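Local coordinates for D-alanyl transferase DltD (Enterococcus faecium TX0133A04, PDB 6PFX), which probably acts in adding D-alanine to lipoteichoic acid, a cell wall polymer of Gram-positive bacteria, as a membrane-associated transferase of the DltD family, at residues K96-F100 and I361-E367; G240-F245 and M343-I347; Y121-Y127 and N156-T160; I51-H55 and L225-I229. All coordinates share one frame; numbering follows the deposited sequence.

Contact 1 of 4, residues K96-F100 and I361-E367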
loop_
_atom_site.group_PDB
_atom_site.type_symbol
_atom_site.label_atom_id
_atom_site.label_comp_id
_atom_site.label_asym_id
_atom_site.label_seq_id
_atom_site.Cartn_x
_atom_site.Cartn_y
_atom_site.Cartn_z
ATOM N N LYS A 96 -11.471 8.276 8.768
ATOM C CA LYS A 96 -10.097 8.242 9.241
ATOM C C LYS A 96 -9.128 8.896 8.256
ATOM O O LYS A 96 -9.331 8.913 7.037
ATOM C CB LYS A 96 -9.663 6.799 9.502
ATOM C CG LYS A 96 -10.397 6.147 10.675
ATOM C CD LYS A 96 -9.830 4.784 11.032
ATOM C CE LYS A 96 -8.515 4.897 11.791
ATOM N NZ LYS A 96 -8.597 5.209 13.251
ATOM N N LYS A 97 -8.054 9.437 8.811
ATOM C CA LYS A 97 -6.881 9.738 8.004
ATOM C C LYS A 97 -6.143 8.456 7.636
ATOM O O LYS A 97 -6.109 7.485 8.400
ATOM C CB LYS A 97 -5.962 10.695 8.760
ATOM C CG LYS A 97 -6.547 12.105 8.878
ATOM C CD LYS A 97 -5.559 13.018 9.561
ATOM C CE LYS A 97 -6.064 14.429 9.666
ATOM N NZ LYS A 97 -7.257 14.464 10.546
ATOM N N VAL A 98 -5.547 8.477 6.436
ATOM C CA VAL A 98 -4.891 7.328 5.818
ATOM C C VAL A 98 -3.577 7.775 5.191
ATOM O O VAL A 98 -3.500 8.847 4.585
ATOM C CB VAL A 98 -5.789 6.717 4.720
ATOM C CG1 VAL A 98 -5.107 5.530 4.055
ATOM C CG2 VAL A 98 -7.155 6.331 5.298
ATOM N N VAL A 99 -2.547 6.945 5.318
ATOM C CA VAL A 99 -1.304 7.103 4.575
ATOM C C VAL A 99 -1.196 5.902 3.656
ATOM O O VAL A 99 -1.369 4.762 4.098
ATOM C CB VAL A 99 -0.090 7.177 5.514
ATOM C CG1 VAL A 99 1.232 7.337 4.752
ATOM C CG2 VAL A 99 -0.225 8.333 6.448
ATOM N N PHE A 100 -0.931 6.154 2.382
ATOM C CA PHE A 100 -0.890 5.097 1.378
ATOM C C PHE A 100 0.371 5.276 0.545
ATOM O O PHE A 100 0.525 6.297 -0.128
ATOM C CB PHE A 100 -2.139 5.166 0.485
ATOM C CG PHE A 100 -2.351 3.954 -0.401
ATOM C CD1 PHE A 100 -1.528 3.728 -1.475
ATOM C CD2 PHE A 100 -3.387 3.047 -0.158
ATOM C CE1 PHE A 100 -1.729 2.624 -2.297
ATOM C CE2 PHE A 100 -3.581 1.937 -0.974
ATOM C CZ PHE A 100 -2.755 1.732 -2.038
ATOM N N ILE A 361 3.918 13.539 6.517
ATOM C CA ILE A 361 3.070 12.735 7.396
ATOM C C ILE A 361 2.762 13.492 8.680
ATOM O O ILE A 361 1.612 13.534 9.135
ATOM C CB ILE A 361 3.733 11.381 7.722
ATOM C CG1 ILE A 361 3.773 10.473 6.494
ATOM C CG2 ILE A 361 3.048 10.724 8.943
ATOM C CD1 ILE A 361 4.782 9.314 6.647
ATOM N N ARG A 362 3.795 14.065 9.306
ATOM C CA ARG A 362 3.637 14.690 10.613
ATOM C C ARG A 362 2.639 15.837 10.592
ATOM O O ARG A 362 1.680 15.799 11.384
ATOM C CB ARG A 362 5.008 15.137 11.157
ATOM C CG ARG A 362 4.988 15.653 12.608
ATOM C CD ARG A 362 6.272 16.408 12.964
ATOM N NE ARG A 362 6.491 17.521 12.045
ATOM C CZ ARG A 362 5.768 18.638 12.023
ATOM N NH1 ARG A 362 4.766 18.811 12.879
ATOM N NH2 ARG A 362 6.050 19.586 11.139
ATOM N N PRO A 363 2.757 16.854 9.737
ATOM C CA PRO A 363 1.762 17.937 9.798
ATOM C C PRO A 363 0.348 17.494 9.426
ATOM O O PRO A 363 -0.626 18.068 9.934
ATOM C CB PRO A 363 2.324 18.989 8.841
ATOM C CG PRO A 363 3.163 18.195 7.876
ATOM C CD PRO A 363 3.782 17.103 8.704
ATOM N N PHE A 364 0.211 16.472 8.576
ATOM C CA PHE A 364 -1.098 15.909 8.247
ATOM C C PHE A 364 -1.741 15.288 9.476
ATOM O O PHE A 364 -2.837 15.679 9.885
ATOM C CB PHE A 364 -0.915 14.859 7.142
ATOM C CG PHE A 364 -2.171 14.109 6.742
ATOM C CD1 PHE A 364 -3.361 14.769 6.492
ATOM C CD2 PHE A 364 -2.129 12.733 6.572
ATOM C CE1 PHE A 364 -4.517 14.056 6.099
ATOM C CE2 PHE A 364 -3.238 12.027 6.157
ATOM C CZ PHE A 364 -4.452 12.687 5.940
ATOM N N LEU A 365 -1.064 14.310 10.080
ATOM C CA LEU A 365 -1.646 13.556 11.183
ATOM C C LEU A 365 -1.729 14.380 12.472
ATOM O O LEU A 365 -2.603 14.121 13.308
ATOM C CB LEU A 365 -0.861 12.255 11.398
ATOM C CG LEU A 365 -0.854 11.266 10.225
ATOM C CD1 LEU A 365 -0.178 9.933 10.597
ATOM C CD2 LEU A 365 -2.275 11.002 9.755
ATOM N N GLU A 366 -0.842 15.361 12.667
ATOM C CA GLU A 366 -0.896 16.229 13.850
ATOM C C GLU A 366 -1.735 17.485 13.629
ATOM O O GLU A 366 -1.870 18.296 14.555
ATOM C CB GLU A 366 0.516 16.628 14.304
ATOM C CG GLU A 366 1.363 15.439 14.741
ATOM C CD GLU A 366 2.620 15.841 15.510
ATOM O OE1 GLU A 366 3.038 15.080 16.412
ATOM O OE2 GLU A 366 3.179 16.924 15.224
ATOM N N GLU A 367 -2.286 17.659 12.425
ATOM C CA GLU A 367 -3.176 18.777 12.093
ATOM C C GLU A 367 -2.532 20.150 12.310
ATOM O O GLU A 367 -3.182 21.102 12.739
ATOM C CB GLU A 367 -4.539 18.618 12.784
ATOM C CG GLU A 367 -5.216 17.294 12.399
ATOM C CD GLU A 367 -6.718 17.280 12.642
ATOM O OE1 GLU A 367 -7.337 18.363 12.707
ATOM O OE2 GLU A 367 -7.282 16.172 12.763
#

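Contact 2 of 4, residues G240-F245 and M343-I347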
loop_
_atom_site.group_PDB
_atom_site.type_symbol
_atom_site.label_atom_id
_atom_site.label_comp_id
_atom_site.label_asym_id
_atom_site.label_seq_id
_atom_site.Cartn_x
_atom_site.Cartn_y
_atom_site.Cartn_z
ATOM N N GLY A 240 24.715 2.293 -3.617
ATOM C CA GLY A 240 23.973 2.828 -2.495
ATOM C C GLY A 240 22.975 1.867 -1.894
ATOM O O GLY A 240 22.033 2.307 -1.225
ATOM N N LEU A 241 23.157 0.564 -2.106
ATOM C CA LEU A 241 22.243 -0.448 -1.593
ATOM C C LEU A 241 22.718 -0.921 -0.226
ATOM O O LEU A 241 23.922 -1.013 0.030
ATOM C CB LEU A 241 22.167 -1.656 -2.535
ATOM C CG LEU A 241 21.798 -1.363 -3.983
ATOM C CD1 LEU A 241 21.973 -2.597 -4.871
ATOM C CD2 LEU A 241 20.371 -0.863 -4.075
ATOM N N LYS A 242 21.771 -1.211 0.661
ATOM C CA LYS A 242 22.138 -1.752 1.962
ATOM C C LYS A 242 22.959 -3.020 1.767
ATOM O O LYS A 242 22.596 -3.884 0.960
ATOM C CB LYS A 242 20.872 -2.052 2.760
ATOM C CG LYS A 242 21.140 -2.469 4.176
ATOM C CD LYS A 242 19.912 -2.292 5.059
ATOM C CE LYS A 242 20.217 -2.687 6.486
ATOM N NZ LYS A 242 20.533 -4.130 6.614
ATOM N N ASN A 243 24.056 -3.137 2.527
ATOM C CA ASN A 243 25.006 -4.233 2.347
ATOM C C ASN A 243 24.336 -5.606 2.276
ATOM O O ASN A 243 24.613 -6.380 1.356
ATOM C CB ASN A 243 26.078 -4.191 3.440
ATOM C CG ASN A 243 27.031 -3.029 3.269
ATOM O OD1 ASN A 243 26.912 -2.254 2.325
ATOM N ND2 ASN A 243 27.983 -2.901 4.187
ATOM N N ASP A 244 23.466 -5.947 3.236
ATOM C CA ASP A 244 22.935 -7.312 3.233
ATOM C C ASP A 244 22.022 -7.554 2.033
ATOM O O ASP A 244 21.990 -8.667 1.496
ATOM C CB ASP A 244 22.263 -7.658 4.566
ATOM C CG ASP A 244 21.033 -6.824 4.850
ATOM O OD1 ASP A 244 20.903 -5.731 4.273
ATOM O OD2 ASP A 244 20.196 -7.257 5.673
ATOM N N PHE A 245 21.311 -6.522 1.578
ATOM C CA PHE A 245 20.497 -6.652 0.378
ATOM C C PHE A 245 21.377 -6.922 -0.831
ATOM O O PHE A 245 21.082 -7.798 -1.651
ATOM C CB PHE A 245 19.701 -5.370 0.166
ATOM C CG PHE A 245 18.770 -5.414 -1.014
ATOM C CD1 PHE A 245 19.226 -5.142 -2.291
ATOM C CD2 PHE A 245 17.436 -5.731 -0.844
ATOM C CE1 PHE A 245 18.358 -5.169 -3.366
ATOM C CE2 PHE A 245 16.572 -5.758 -1.919
ATOM C CZ PHE A 245 17.033 -5.484 -3.176
ATOM N N MET A 343 16.458 5.669 -0.578
ATOM C CA MET A 343 15.977 4.299 -0.578
ATOM C C MET A 343 16.997 3.412 0.118
ATOM O O MET A 343 18.203 3.673 0.074
ATOM C CB MET A 343 15.764 3.799 -2.004
ATOM C CG MET A 343 14.996 4.772 -2.845
ATOM S SD MET A 343 13.343 5.012 -2.229
ATOM C CE MET A 343 12.590 3.496 -2.779
ATOM N N GLU A 344 16.489 2.379 0.796
ATOM C CA GLU A 344 17.336 1.383 1.439
ATOM C C GLU A 344 17.934 0.435 0.411
ATOM O O GLU A 344 19.052 -0.054 0.598
ATOM C CB GLU A 344 16.511 0.602 2.475
ATOM C CG GLU A 344 17.337 -0.372 3.295
ATOM C CD GLU A 344 16.538 -1.121 4.340
ATOM O OE1 GLU A 344 16.350 -2.354 4.197
ATOM O OE2 GLU A 344 16.133 -0.468 5.318
ATOM N N ASP A 345 17.223 0.184 -0.679
ATOM C CA ASP A 345 17.658 -0.776 -1.687
ATOM C C ASP A 345 17.058 -0.360 -3.024
ATOM O O ASP A 345 16.956 0.835 -3.317
ATOM C CB ASP A 345 17.267 -2.189 -1.259
ATOM C CG ASP A 345 15.801 -2.312 -0.910
ATOM O OD1 ASP A 345 14.984 -1.663 -1.591
ATOM O OD2 ASP A 345 15.463 -3.037 0.057
ATOM N N THR A 346 16.671 -1.322 -3.847
ATOM C CA THR A 346 16.208 -0.999 -5.188
ATOM C C THR A 346 14.752 -0.566 -5.254
ATOM O O THR A 346 14.310 -0.076 -6.299
ATOM C CB THR A 346 16.318 -2.234 -6.069
ATOM O OG1 THR A 346 15.577 -3.298 -5.458
ATOM C CG2 THR A 346 17.750 -2.657 -6.213
ATOM N N ILE A 347 13.972 -0.753 -4.206
ATOM C CA ILE A 347 12.579 -0.374 -4.353
ATOM C C ILE A 347 11.994 0.200 -3.075
ATOM O O ILE A 347 10.921 0.812 -3.106
ATOM C CB ILE A 347 11.724 -1.559 -4.854
ATOM C CG1 ILE A 347 11.851 -2.742 -3.890
ATOM C CG2 ILE A 347 12.116 -1.949 -6.287
ATOM C CD1 ILE A 347 10.713 -3.723 -3.995
HETATM O O HOH W 1 20.719 4.299 -0.596
#

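Contact 3 of 4, residues Y121-Y127 and N156-T160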
loop_
_atom_site.group_PDB
_atom_site.type_symbol
_atom_site.label_atom_id
_atom_site.label_comp_id
_atom_site.label_asym_id
_atom_site.label_seq_id
_atom_site.Cartn_x
_atom_site.Cartn_y
_atom_site.Cartn_z
ATOM N N TYR A 121 -5.291 -13.572 -0.678
ATOM C CA TYR A 121 -6.703 -13.821 -0.934
ATOM C C TYR A 121 -7.368 -14.331 0.338
ATOM O O TYR A 121 -6.919 -15.317 0.933
ATOM C CB TYR A 121 -6.888 -14.843 -2.050
ATOM C CG TYR A 121 -8.332 -15.271 -2.192
ATOM C CD1 TYR A 121 -9.315 -14.355 -2.548
ATOM C CD2 TYR A 121 -8.715 -16.583 -1.955
ATOM C CE1 TYR A 121 -10.646 -14.743 -2.672
ATOM C CE2 TYR A 121 -10.039 -16.976 -2.073
ATOM C CZ TYR A 121 -10.997 -16.051 -2.433
ATOM O OH TYR A 121 -12.317 -16.430 -2.556
ATOM N N SER A 122 -8.434 -13.645 0.753
ATOM C CA SER A 122 -9.128 -13.916 2.006
ATOM C C SER A 122 -10.584 -14.204 1.676
ATOM O O SER A 122 -11.311 -13.306 1.233
ATOM C CB SER A 122 -9.046 -12.711 2.939
ATOM O OG SER A 122 -9.865 -12.911 4.068
ATOM N N GLU A 123 -11.009 -15.455 1.868
ATOM C CA GLU A 123 -12.424 -15.766 1.716
ATOM C C GLU A 123 -13.260 -14.936 2.681
ATOM O O GLU A 123 -14.364 -14.495 2.339
ATOM C CB GLU A 123 -12.679 -17.252 1.969
ATOM C CG GLU A 123 -12.291 -18.163 0.819
ATOM C CD GLU A 123 -12.506 -19.629 1.153
ATOM O OE1 GLU A 123 -12.093 -20.059 2.253
ATOM O OE2 GLU A 123 -13.100 -20.349 0.324
ATOM N N LEU A 124 -12.757 -14.732 3.905
ATOM C CA LEU A 124 -13.490 -13.963 4.908
ATOM C C LEU A 124 -13.795 -12.562 4.393
ATOM O O LEU A 124 -14.935 -12.091 4.465
ATOM C CB LEU A 124 -12.686 -13.891 6.214
ATOM C CG LEU A 124 -13.221 -12.973 7.319
ATOM C CD1 LEU A 124 -14.638 -13.323 7.776
ATOM C CD2 LEU A 124 -12.272 -12.955 8.533
ATOM N N GLN A 125 -12.780 -11.884 3.857
ATOM C CA GLN A 125 -12.967 -10.514 3.400
ATOM C C GLN A 125 -13.778 -10.461 2.118
ATOM O O GLN A 125 -14.533 -9.503 1.908
ATOM C CB GLN A 125 -11.600 -9.862 3.207
ATOM C CG GLN A 125 -10.870 -9.666 4.523
ATOM C CD GLN A 125 -9.490 -9.088 4.353
ATOM O OE1 GLN A 125 -8.941 -9.053 3.252
ATOM N NE2 GLN A 125 -8.920 -8.623 5.453
ATOM N N THR A 126 -13.632 -11.468 1.252
ATOM C CA THR A 126 -14.453 -11.544 0.048
ATOM C C THR A 126 -15.922 -11.693 0.417
ATOM O O THR A 126 -16.783 -10.974 -0.106
ATOM C CB THR A 126 -13.984 -12.709 -0.828
ATOM O OG1 THR A 126 -12.599 -12.549 -1.161
ATOM C CG2 THR A 126 -14.796 -12.773 -2.111
ATOM N N TYR A 127 -16.223 -12.601 1.351
ATOM C CA TYR A 127 -17.601 -12.782 1.785
ATOM C C TYR A 127 -18.102 -11.547 2.525
ATOM O O TYR A 127 -19.267 -11.155 2.376
ATOM C CB TYR A 127 -17.712 -14.019 2.677
ATOM C CG TYR A 127 -17.451 -15.356 2.014
ATOM C CD1 TYR A 127 -17.134 -15.450 0.667
ATOM C CD2 TYR A 127 -17.536 -16.533 2.751
ATOM C CE1 TYR A 127 -16.902 -16.667 0.078
ATOM C CE2 TYR A 127 -17.318 -17.758 2.160
ATOM C CZ TYR A 127 -16.991 -17.814 0.828
ATOM O OH TYR A 127 -16.752 -19.021 0.228
ATOM N N ASN A 156 -13.958 -22.334 -6.100
ATOM C CA ASN A 156 -15.170 -22.216 -5.293
ATOM C C ASN A 156 -16.340 -21.973 -6.237
ATOM O O ASN A 156 -16.560 -20.847 -6.686
ATOM C CB ASN A 156 -14.983 -21.042 -4.336
ATOM C CG ASN A 156 -16.077 -20.941 -3.298
ATOM O OD1 ASN A 156 -17.209 -21.370 -3.517
ATOM N ND2 ASN A 156 -15.741 -20.357 -2.155
ATOM N N ASP A 157 -17.111 -23.031 -6.518
ATOM C CA ASP A 157 -18.157 -22.935 -7.535
ATOM C C ASP A 157 -19.327 -22.070 -7.076
ATOM O O ASP A 157 -19.914 -21.336 -7.880
ATOM C CB ASP A 157 -18.646 -24.330 -7.932
ATOM C CG ASP A 157 -17.648 -25.075 -8.798
ATOM O OD1 ASP A 157 -16.834 -24.410 -9.478
ATOM O OD2 ASP A 157 -17.679 -26.325 -8.801
ATOM N N THR A 158 -19.699 -22.151 -5.802
ATOM C CA THR A 158 -20.772 -21.297 -5.300
ATOM C C THR A 158 -20.397 -19.826 -5.425
ATOM O O THR A 158 -21.180 -19.013 -5.930
ATOM C CB THR A 158 -21.086 -21.686 -3.859
ATOM O OG1 THR A 158 -21.447 -23.075 -3.829
ATOM C CG2 THR A 158 -22.226 -20.848 -3.312
ATOM N N LEU A 159 -19.190 -19.465 -4.987
ATOM C CA LEU A 159 -18.747 -18.079 -5.109
ATOM C C LEU A 159 -18.669 -17.654 -6.569
ATOM O O LEU A 159 -19.070 -16.539 -6.922
ATOM C CB LEU A 159 -17.397 -17.901 -4.412
ATOM C CG LEU A 159 -16.619 -16.609 -4.678
ATOM C CD1 LEU A 159 -17.354 -15.422 -4.085
ATOM C CD2 LEU A 159 -15.212 -16.696 -4.107
ATOM N N THR A 160 -18.157 -18.529 -7.432
ATOM C CA THR A 160 -17.998 -18.168 -8.836
ATOM C C THR A 160 -19.333 -17.787 -9.469
ATOM O O THR A 160 -19.412 -16.816 -10.233
ATOM C CB THR A 160 -17.336 -19.329 -9.582
ATOM O OG1 THR A 160 -15.974 -19.468 -9.150
ATOM C CG2 THR A 160 -17.374 -19.087 -11.066
HETATM O O HOH W 2 -12.670 -19.077 -2.205
#

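Contact 4 of 4, residues I51-H55 and L225-I229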
loop_
_atom_site.group_PDB
_atom_site.type_symbol
_atom_site.label_atom_id
_atom_site.label_comp_id
_atom_site.label_asym_id
_atom_site.label_seq_id
_atom_site.Cartn_x
_atom_site.Cartn_y
_atom_site.Cartn_z
ATOM N N ILE A 51 12.317 -1.124 9.356
ATOM C CA ILE A 51 12.412 -0.443 10.645
ATOM C C ILE A 51 13.820 0.124 10.804
ATOM O O ILE A 51 14.805 -0.621 10.841
ATOM C CB ILE A 51 12.067 -1.374 11.817
ATOM C CG1 ILE A 51 10.746 -2.114 11.589
ATOM C CG2 ILE A 51 11.997 -0.561 13.133
ATOM C CD1 ILE A 51 9.519 -1.275 11.796
ATOM N N SER A 52 13.909 1.443 10.895
ATOM C CA SER A 52 15.128 2.194 11.143
ATOM C C SER A 52 14.699 3.333 12.061
ATOM O O SER A 52 13.501 3.475 12.354
ATOM C CB SER A 52 15.683 2.770 9.851
ATOM O OG SER A 52 14.924 3.889 9.427
ATOM N N PRO A 53 15.619 4.184 12.510
ATOM C CA PRO A 53 15.203 5.314 13.356
ATOM C C PRO A 53 14.194 6.244 12.693
ATOM O O PRO A 53 13.518 6.993 13.412
ATOM C CB PRO A 53 16.526 6.027 13.678
ATOM C CG PRO A 53 17.573 4.954 13.525
ATOM C CD PRO A 53 17.087 4.092 12.384
ATOM N N PHE A 54 14.035 6.186 11.360
ATOM C CA PHE A 54 13.212 7.133 10.600
ATOM C C PHE A 54 11.887 6.557 10.134
ATOM O O PHE A 54 11.070 7.293 9.567
ATOM C CB PHE A 54 14.030 7.693 9.427
ATOM C CG PHE A 54 15.390 8.100 9.862
ATOM C CD1 PHE A 54 15.572 9.271 10.581
ATOM C CD2 PHE A 54 16.465 7.255 9.679
ATOM C CE1 PHE A 54 16.812 9.620 11.067
ATOM C CE2 PHE A 54 17.723 7.605 10.153
ATOM C CZ PHE A 54 17.894 8.783 10.852
ATOM N N HIS A 55 11.645 5.285 10.394
ATOM C CA HIS A 55 10.378 4.650 10.074
ATOM C C HIS A 55 9.227 5.320 10.820
ATOM O O HIS A 55 9.400 5.780 11.954
ATOM C CB HIS A 55 10.532 3.189 10.495
ATOM C CG HIS A 55 9.346 2.338 10.211
ATOM N ND1 HIS A 55 8.221 2.343 11.006
ATOM C CD2 HIS A 55 9.114 1.433 9.233
ATOM C CE1 HIS A 55 7.341 1.486 10.524
ATOM N NE2 HIS A 55 7.856 0.927 9.443
ATOM N N LEU A 225 21.896 12.321 10.841
ATOM C CA LEU A 225 21.957 10.952 11.337
ATOM C C LEU A 225 21.580 9.968 10.239
ATOM O O LEU A 225 22.221 8.920 10.096
ATOM C CB LEU A 225 21.049 10.792 12.556
ATOM C CG LEU A 225 20.950 9.379 13.130
ATOM C CD1 LEU A 225 22.240 8.933 13.739
ATOM C CD2 LEU A 225 19.830 9.313 14.170
ATOM N N ALA A 226 20.557 10.294 9.440
ATOM C CA ALA A 226 20.167 9.406 8.348
ATOM C C ALA A 226 21.297 9.247 7.334
ATOM O O ALA A 226 21.514 8.151 6.795
ATOM C CB ALA A 226 18.889 9.910 7.672
ATOM N N ASN A 227 22.006 10.338 7.037
ATOM C CA ASN A 227 23.137 10.259 6.124
ATOM C C ASN A 227 24.271 9.445 6.731
ATOM O O ASN A 227 24.928 8.671 6.024
ATOM C CB ASN A 227 23.622 11.660 5.761
ATOM C CG ASN A 227 22.729 12.350 4.758
ATOM O OD1 ASN A 227 22.042 11.709 3.963
ATOM N ND2 ASN A 227 22.773 13.671 4.758
ATOM N N GLN A 228 24.502 9.583 8.045
ATOM C CA GLN A 228 25.566 8.806 8.673
ATOM C C GLN A 228 25.245 7.317 8.649
ATOM O O GLN A 228 26.098 6.494 8.297
ATOM C CB GLN A 228 25.816 9.263 10.107
ATOM C CG GLN A 228 26.384 10.660 10.237
ATOM C CD GLN A 228 26.322 11.190 11.664
ATOM O OE1 GLN A 228 25.542 10.710 12.487
ATOM N NE2 GLN A 228 27.150 12.186 11.961
ATOM N N ILE A 229 24.008 6.955 8.986
ATOM C CA ILE A 229 23.630 5.549 8.981
ATOM C C ILE A 229 23.641 5.009 7.558
ATOM O O ILE A 229 24.171 3.920 7.300
ATOM C CB ILE A 229 22.268 5.380 9.678
ATOM C CG1 ILE A 229 22.391 5.771 11.155
ATOM C CG2 ILE A 229 21.782 3.957 9.550
ATOM C CD1 ILE A 229 21.058 5.825 11.902
#

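Contact 1 of 4, residues K96-F100 and I361-E367
Helix-on-sheet packing in an SGNH-hydrolase-like alpha/beta fold is exemplified where Lys97 of the central strand 97-101 meets Phe364, Leu365 and Glu367 at the C-terminal end of helix 351-365. Strand 97-100 and helix 361-365 run nearly antiparallel, their axes 162° apart and 10.1 Å at closest approach. Lys97 carries most of the contact. With CG anti to the carbonyl carbon (chi1 -70°), its extended chain passes over one face of the Phe364 ring, and Lys97 CD stands 4.0 Å from the ring centroid in a CH-pi contact displaced toward the rim. The lysine chain and the phenylalanine run antiparallel alongside one another, the ring reaching back to the strand, where Phe364 CE2 comes within 3.6 Å of Val98 O, near the plane of the ring. Lower down the lysine, CB touches Leu365 CD2 at 3.8 Å. A bend at the last torsion then turns the amine to Glu367, forming a salt bridge of 2.8 Å between Lys97 NZ and Glu367 OE2; the amine sits 53° out of the carboxylate plane. Glu367 follows the helix with positive phi, in a Schellman motif. Further along, Val99 CG1 lies a loose 4.4 Å from Ile361 CG1. Leu290 and Ile40, on the two neighbouring strands, also touch the underside of this helix. The lysine thus serves two chemistries at once: its methylenes extend the apolar layer between sheet and helix, while its charge is kept at the more exposed margin, where the carboxylate probably stabilises it.

Contact 2 of 4, residues G240-F245 and M343-I347
Leu241 and Asp345 bring the two segments together at a CA-CA distance of 4.6 Å, and next to them the backbone N of Lys242 donates to Glu344 O at 3.0 Å. The join sets the start of helix 243-250, with Lys242 as N-cap residue, against the loop that holds Asp345, which probably forms a Ser-His-Asp triad of charge-relay geometry with Ser46 and His348, consistent with the SGNH-hydrolase clan. Leu241 wedges its CD2 against the loop backbone, 3.5 Å from Asp345 C. Lys242 and Glu344 run alongside each other in the same direction, Lys242 CD 3.6 Å from Glu344 CD, but their ends part: the amine binds Asp244 OD1 and the carboxylate forms a salt bridge with Arg50. Asp345 is held by both oxygens. OD1 accepts from Ile347 N in an Asx turn at 2.9 Å, and OD2 bonds to His348 ND1. The side chain of Phe245, CG anti to the backbone N (chi1 -177°), crosses that of the aspartate at about a right angle, while ring and carboxylate planes are 35° apart. Asp345 CB sits almost exactly above the middle of that ring, 3.4 Å from its centroid and 6° off the normal, a close CH-pi contact.

Contact 3 of 4, residues Y121-Y127 and N156-T160
Tyr127 and Asn156 approach from opposite directions and join the first turns of helices 123-132 and 157-167, an example of a helix cap that also serves as a tether. Asn156, the N-cap residue of its helix, has CG anti to the backbone N (chi1 -171°), which carries the amide toward the other helix, where its ends find different partners. OD1 turns back to accept from Leu159 N at 3.1 Å, the capping bond, while ND2 faces across and donates to Tyr127 OH at 2.9 Å. The phenol oxygen lies close to the amide plane, ring and amide are steeply inclined, and the amide nitrogen lies at the ring edge; the hydrogen bond is bent, 138° at the hydrogen. Tyr127 OH is also hydrogen-bonded to Gln183, on helix 181-193. Beside this bond a water links Tyr121 OH, at 2.7 Å, to Glu123 OE2, at 2.9 Å, and is weakly reached by Asn156 ND2. Leu159, its CG anti to the backbone N (chi1 167°), sends both branches toward 121-127. CD2 presses on the Tyr121 hydroxyl, 3.3 Å from OH, whereas CD1 makes the apolar touches, 4.2 Å from Thr126 CG2 and a little farther from the Tyr127 ring edge. A single amide therefore caps one backbone N-H of its own helix and reaches the other, and the partner hydroxyl, gripped by two side-chain amides, probably has little freedom to turn.

Contact 4 of 4, residues I51-H55 and L225-I229
Phe54 pushes its ring against Ala226 and Leu225 of helix 219-233, a case of an aromatic side chain from a beta turn packing against a helix. It rides on a type I beta turn running from Ser52 to His55, which is braced by an ST turn: Ser52 OG accepts from Phe54 N at 3.1 Å. From CB the side chain leaves the turn with CG anti to the carbonyl carbon (chi1 -46°), which directs the ring at the helix. Of the ring atoms, CD2 first comes near the methyl of Ala226, and CE1 on the other side lies about as close to it. CE2 reaches the alanine backbone, 3.5 Å from Ala226 CA, and looks obliquely toward Ile229 CD1 at 4.2 Å. The tip goes deepest: Phe54 CZ is 3.4 Å from Ala226 N and, at the ring edge, 3.9 Å from Leu225 CG. Ala226 CB stands over one face toward its rim, 3.8 Å from the centroid, making a CH-pi contact. On the opposite face lies Pro53 CB, the ring's own neighbour in the turn, so that the phenyl group is sandwiched between proline and alanine. Pro53 makes a second apolar touch, its CG reaching toward Ile229 CD1, 3.9 Å away. Trp351, at the start of helix 351-365, packs on Phe54, Ala226 and Ile229 alike, while Glu209 of helix 203-210 lies against Pro53. The turn, which leads from strand 39-43 into helix 56-62, is thus enclosed by three helices distant from it in sequence.

Overall arrangement
From the N terminus, the chain first opens contact 4 at 51-55, in the loop between strand 39-43 and helix 56-62, then contact 1 at 96-100 in the middle of the sheet. Contact 3 opens at 121-127 and closes soon after, at 156-160, a local helical loop nested inside both larger ones. Residues 225-229 then close contact 4. Contact 2 runs from 240-245 to 343-347, and contact 1 closes last, at 361-367, so it encloses contacts 2 and 3 but crosses contact 4. Contacts 2 and 4, centres 13 Å apart, tie successive helices to loops on one side of the chain; contact 3 lies on the opposite side, and contact 1 joins sheet to helix.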